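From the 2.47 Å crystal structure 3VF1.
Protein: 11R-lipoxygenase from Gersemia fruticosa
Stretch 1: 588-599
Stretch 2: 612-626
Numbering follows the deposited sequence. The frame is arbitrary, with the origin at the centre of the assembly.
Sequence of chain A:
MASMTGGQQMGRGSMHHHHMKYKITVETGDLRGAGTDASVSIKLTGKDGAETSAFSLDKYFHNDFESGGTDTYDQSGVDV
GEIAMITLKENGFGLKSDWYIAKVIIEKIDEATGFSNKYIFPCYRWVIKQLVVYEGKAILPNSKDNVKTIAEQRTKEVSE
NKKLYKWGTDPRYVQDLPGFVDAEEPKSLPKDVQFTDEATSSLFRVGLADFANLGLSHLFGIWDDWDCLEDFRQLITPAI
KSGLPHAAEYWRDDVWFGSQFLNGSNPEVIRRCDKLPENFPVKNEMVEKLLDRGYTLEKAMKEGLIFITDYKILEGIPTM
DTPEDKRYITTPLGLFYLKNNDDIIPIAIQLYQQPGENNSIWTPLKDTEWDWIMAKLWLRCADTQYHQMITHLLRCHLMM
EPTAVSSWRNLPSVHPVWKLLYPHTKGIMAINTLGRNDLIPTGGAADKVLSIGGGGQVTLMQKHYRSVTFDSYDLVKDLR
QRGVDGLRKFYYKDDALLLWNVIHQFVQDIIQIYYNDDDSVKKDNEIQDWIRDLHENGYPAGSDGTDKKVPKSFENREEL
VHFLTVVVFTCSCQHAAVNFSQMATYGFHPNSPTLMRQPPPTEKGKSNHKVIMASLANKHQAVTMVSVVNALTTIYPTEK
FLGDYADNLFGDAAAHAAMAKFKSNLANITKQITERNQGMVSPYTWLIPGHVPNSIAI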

# COMPACT_ATOMS: atom_id res chain seq x y z
N PHE A 588 -4.26 -20.10 7.59
CA PHE A 588 -4.76 -21.45 7.37
C PHE A 588 -4.95 -21.66 5.87
O PHE A 588 -5.92 -21.19 5.29
CB PHE A 588 -6.07 -21.66 8.13
CG PHE A 588 -6.56 -23.08 8.12
CD1 PHE A 588 -5.91 -24.06 8.85
CD2 PHE A 588 -7.68 -23.43 7.38
CE1 PHE A 588 -6.36 -25.36 8.84
CE2 PHE A 588 -8.13 -24.74 7.37
CZ PHE A 588 -7.47 -25.70 8.09
N HIS A 589 -4.01 -22.38 5.27
CA HIS A 589 -3.90 -22.44 3.81
C HIS A 589 -5.20 -22.79 3.08
O HIS A 589 -5.53 -22.17 2.07
CB HIS A 589 -2.81 -23.44 3.41
CG HIS A 589 -2.40 -23.35 1.97
ND1 HIS A 589 -1.27 -22.67 1.56
CD2 HIS A 589 -2.98 -23.84 0.85
CE1 HIS A 589 -1.17 -22.75 0.25
NE2 HIS A 589 -2.19 -23.45 -0.21
N PRO A 590 -5.95 -23.78 3.59
CA PRO A 590 -7.18 -24.19 2.90
C PRO A 590 -8.21 -23.07 2.75
O PRO A 590 -9.08 -23.16 1.88
CB PRO A 590 -7.73 -25.29 3.81
CG PRO A 590 -6.54 -25.83 4.51
CD PRO A 590 -5.64 -24.65 4.73
N ASN A 591 -8.13 -22.04 3.58
CA ASN A 591 -9.07 -20.92 3.49
C ASN A 591 -8.85 -20.10 2.22
O ASN A 591 -9.77 -19.42 1.75
CB ASN A 591 -8.95 -20.03 4.73
CG ASN A 591 -9.96 -18.89 4.72
OD1 ASN A 591 -11.16 -19.11 4.90
ND2 ASN A 591 -9.47 -17.67 4.52
N SER A 592 -7.65 -20.17 1.68
CA SER A 592 -7.32 -19.45 0.45
C SER A 592 -6.06 -20.02 -0.18
O SER A 592 -4.97 -19.47 -0.02
CB SER A 592 -7.13 -17.96 0.75
OG SER A 592 -7.30 -17.17 -0.41
N PRO A 593 -6.20 -21.15 -0.90
CA PRO A 593 -5.08 -21.85 -1.53
C PRO A 593 -4.29 -20.95 -2.49
O PRO A 593 -4.89 -20.15 -3.21
CB PRO A 593 -5.76 -22.98 -2.31
CG PRO A 593 -7.08 -23.17 -1.65
CD PRO A 593 -7.49 -21.82 -1.16
N THR A 594 -2.97 -21.09 -2.49
CA THR A 594 -2.12 -20.28 -3.36
C THR A 594 -1.81 -21.01 -4.66
O THR A 594 -1.58 -20.37 -5.69
CB THR A 594 -0.79 -19.92 -2.66
OG1 THR A 594 -0.09 -21.11 -2.30
CG2 THR A 594 -1.06 -19.09 -1.42
N LEU A 595 -1.81 -22.33 -4.61
CA LEU A 595 -1.55 -23.13 -5.81
C LEU A 595 -2.27 -24.47 -5.74
O LEU A 595 -2.73 -24.90 -4.68
CB LEU A 595 -0.05 -23.35 -6.00
CG LEU A 595 0.69 -24.13 -4.90
CD1 LEU A 595 0.46 -25.63 -5.02
CD2 LEU A 595 2.18 -23.82 -4.93
N MET A 596 -2.36 -25.13 -6.89
CA MET A 596 -2.86 -26.50 -6.97
C MET A 596 -1.85 -27.35 -7.72
O MET A 596 -1.32 -26.93 -8.75
CB MET A 596 -4.22 -26.54 -7.67
CG MET A 596 -5.36 -25.94 -6.87
SD MET A 596 -5.72 -26.85 -5.36
CE MET A 596 -7.24 -26.07 -4.83
N ARG A 597 -1.57 -28.54 -7.20
CA ARG A 597 -0.55 -29.40 -7.78
C ARG A 597 -1.14 -30.43 -8.73
O ARG A 597 -0.41 -31.15 -9.41
CB ARG A 597 0.22 -30.13 -6.67
CG ARG A 597 1.08 -29.22 -5.82
CD ARG A 597 1.81 -30.02 -4.77
NE ARG A 597 0.89 -30.59 -3.80
CZ ARG A 597 1.04 -31.76 -3.19
NH1 ARG A 597 2.10 -32.52 -3.45
NH2 ARG A 597 0.14 -32.18 -2.32
N GLN A 598 -2.47 -30.49 -8.78
CA GLN A 598 -3.16 -31.38 -9.70
C GLN A 598 -4.21 -30.60 -10.47
O GLN A 598 -4.73 -29.61 -9.98
CB GLN A 598 -3.83 -32.52 -8.93
CG GLN A 598 -2.87 -33.41 -8.16
CD GLN A 598 -2.03 -34.27 -9.07
OE1 GLN A 598 -2.34 -34.45 -10.25
NE2 GLN A 598 -0.94 -34.81 -8.54
N PRO A 599 -4.52 -31.05 -11.69
CA PRO A 599 -5.59 -30.40 -12.44
C PRO A 599 -6.93 -30.59 -11.75
O PRO A 599 -7.06 -31.51 -10.94
CB PRO A 599 -5.57 -31.11 -13.80
CG PRO A 599 -4.90 -32.42 -13.53
CD PRO A 599 -3.92 -32.18 -12.43
N ILE A 612 -8.14 -34.35 -2.25
CA ILE A 612 -8.00 -32.92 -2.00
C ILE A 612 -6.60 -32.59 -1.48
O ILE A 612 -6.01 -31.60 -1.88
CB ILE A 612 -9.07 -32.42 -1.02
CG1 ILE A 612 -10.42 -32.31 -1.74
CG2 ILE A 612 -8.68 -31.08 -0.43
CD1 ILE A 612 -11.59 -32.02 -0.83
N MET A 613 -6.08 -33.44 -0.59
CA MET A 613 -4.74 -33.23 -0.04
C MET A 613 -3.68 -33.31 -1.13
O MET A 613 -2.58 -32.76 -0.97
CB MET A 613 -4.44 -34.26 1.05
CG MET A 613 -5.39 -34.22 2.24
SD MET A 613 -5.78 -32.55 2.79
CE MET A 613 -4.15 -31.96 3.24
N ALA A 614 -3.99 -33.99 -2.22
CA ALA A 614 -3.04 -34.16 -3.32
C ALA A 614 -3.00 -32.92 -4.21
O ALA A 614 -2.01 -32.68 -4.90
CB ALA A 614 -3.38 -35.39 -4.13
N SER A 615 -4.08 -32.15 -4.19
CA SER A 615 -4.14 -30.91 -4.97
C SER A 615 -3.53 -29.75 -4.19
O SER A 615 -2.79 -28.95 -4.75
CB SER A 615 -5.59 -30.58 -5.34
OG SER A 615 -6.04 -31.41 -6.40
N LEU A 616 -3.86 -29.66 -2.91
CA LEU A 616 -3.37 -28.57 -2.08
C LEU A 616 -1.85 -28.59 -1.97
O LEU A 616 -1.21 -29.62 -2.19
CB LEU A 616 -4.01 -28.63 -0.69
CG LEU A 616 -5.52 -28.44 -0.64
CD1 LEU A 616 -6.03 -28.50 0.79
CD2 LEU A 616 -5.93 -27.13 -1.30
N ALA A 617 -1.28 -27.44 -1.63
CA ALA A 617 0.16 -27.28 -1.53
C ALA A 617 0.78 -28.37 -0.66
O ALA A 617 0.15 -28.85 0.29
CB ALA A 617 0.49 -25.91 -0.96
N ASN A 618 2.00 -28.77 -0.98
CA ASN A 618 2.74 -29.72 -0.16
C ASN A 618 3.32 -28.99 1.05
O ASN A 618 3.10 -27.80 1.23
CB ASN A 618 3.83 -30.42 -0.97
CG ASN A 618 4.87 -29.47 -1.51
OD1 ASN A 618 5.25 -28.51 -0.86
ND2 ASN A 618 5.34 -29.74 -2.73
N LYS A 619 4.08 -29.71 1.88
CA LYS A 619 4.56 -29.16 3.13
C LYS A 619 5.52 -27.99 2.93
O LYS A 619 5.35 -26.93 3.53
CB LYS A 619 5.21 -30.25 3.99
CG LYS A 619 4.23 -31.35 4.38
CD LYS A 619 4.74 -32.19 5.54
CE LYS A 619 3.73 -33.24 5.94
NZ LYS A 619 4.17 -34.02 7.13
N HIS A 620 6.53 -28.17 2.08
CA HIS A 620 7.50 -27.11 1.81
C HIS A 620 6.82 -25.86 1.26
O HIS A 620 7.13 -24.74 1.66
CB HIS A 620 8.57 -27.59 0.84
CG HIS A 620 9.50 -26.51 0.39
ND1 HIS A 620 10.61 -26.13 1.12
CD2 HIS A 620 9.49 -25.71 -0.71
CE1 HIS A 620 11.24 -25.16 0.49
NE2 HIS A 620 10.59 -24.88 -0.62
N GLN A 621 5.89 -26.06 0.33
CA GLN A 621 5.20 -24.95 -0.32
C GLN A 621 4.36 -24.17 0.68
O GLN A 621 4.32 -22.94 0.63
CB GLN A 621 4.30 -25.47 -1.45
CG GLN A 621 5.06 -26.03 -2.65
CD GLN A 621 4.15 -26.75 -3.62
OE1 GLN A 621 3.08 -27.23 -3.25
NE2 GLN A 621 4.58 -26.84 -4.88
N ALA A 622 3.69 -24.88 1.58
CA ALA A 622 2.81 -24.25 2.55
C ALA A 622 3.60 -23.41 3.55
O ALA A 622 3.17 -22.32 3.92
CB ALA A 622 1.99 -25.30 3.28
N VAL A 623 4.76 -23.91 3.97
CA VAL A 623 5.61 -23.17 4.89
C VAL A 623 6.14 -21.91 4.20
O VAL A 623 6.25 -20.85 4.82
CB VAL A 623 6.81 -24.01 5.37
CG1 VAL A 623 7.74 -23.17 6.22
CG2 VAL A 623 6.33 -25.23 6.14
N THR A 624 6.48 -22.03 2.92
CA THR A 624 6.98 -20.90 2.16
C THR A 624 5.98 -19.75 2.18
O THR A 624 6.36 -18.59 2.32
CB THR A 624 7.28 -21.28 0.70
OG1 THR A 624 8.41 -22.16 0.65
CG2 THR A 624 7.58 -20.04 -0.14
N MET A 625 4.70 -20.08 2.04
CA MET A 625 3.66 -19.06 2.02
C MET A 625 3.54 -18.37 3.37
O MET A 625 3.39 -17.15 3.44
CB MET A 625 2.31 -19.67 1.62
CG MET A 625 1.19 -18.64 1.49
SD MET A 625 1.63 -17.31 0.36
CE MET A 625 0.15 -16.31 0.41
N VAL A 626 3.60 -19.15 4.44
CA VAL A 626 3.48 -18.60 5.79
C VAL A 626 4.67 -17.70 6.11
O VAL A 626 4.52 -16.67 6.76
CB VAL A 626 3.40 -19.71 6.85
CG1 VAL A 626 3.55 -19.13 8.25
CG2 VAL A 626 2.09 -20.47 6.72
O HOH W 1 -3.00 -25.11 -2.28
O HOH W 2 0.29 -22.17 3.84
O HOH W 3 4.35 -32.19 -4.60
O HOH W 4 0.47 -34.06 -6.29
O HOH W 5 -8.31 -31.62 -8.10

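Contact between stretches 588-599 and 612-626, which buries 770 Å² in all, centres on Arg597 and the backbone carbonyls of Met613 to Leu616. The CA-to-CB bond of Met613 points away from stretch 1, but Met613 O lies 3.1 Å from Arg597 NH2, near the guanidinium plane. Ala614 O sits over one face of that group; water 4 donates to this oxygen and accepts from Gln598 NE2, and the methylene Gln598 CG packs 3.4 Å from Ala614 O. At Ser615 the backbones come closest: Arg597 N donates to Ser615 O (2.8 Å, 163°), and Met596 CA adds a CA-H...O contact to Ser615 O at 3.3 Å. The small Ser615 side chain packs its CB 3.7 Å from Met596 SD, while its OG reaches Pro599 O through water 5. Leu616 O receives a fork from one guanidinium edge, Arg597 NE at 2.8 Å and Arg597 NH2 at 2.9 Å. Although its CA-to-CB bond points away, the Leu616 side chain ends near stretch 1, where its CD2 meets Met596 CE (3.9 Å) and Pro593 CG (4.1 Å). Ala617 CB touches His589 NE2 (3.7 Å) and Leu595 CD1 (4.1 Å); water 1 joins Ala617 N, His589 NE2 and Leu595 O. Asn618 N covers the guanidinium face opposite Ala614 O, and water 3 accepts from both Arg597 NH1 and Asn618 ND2. Asn618 caps the second helix, its OD1 accepting from Gln621 N (2.8 Å); in return, Gln621 OE1 accepts from Asn618 N (2.9 Å). Thus anchored, Gln621 OE1 packs against Arg597 CD (3.4 Å) and Leu595 CD1 (3.5 Å). At the next residue, water 2 links Ala622 O to His589 ND1, so both ring nitrogens of the buried histidine have water partners. Met625, pointing toward stretch 1, closes the contact with its CE 3.5 Å from Thr594 CG2.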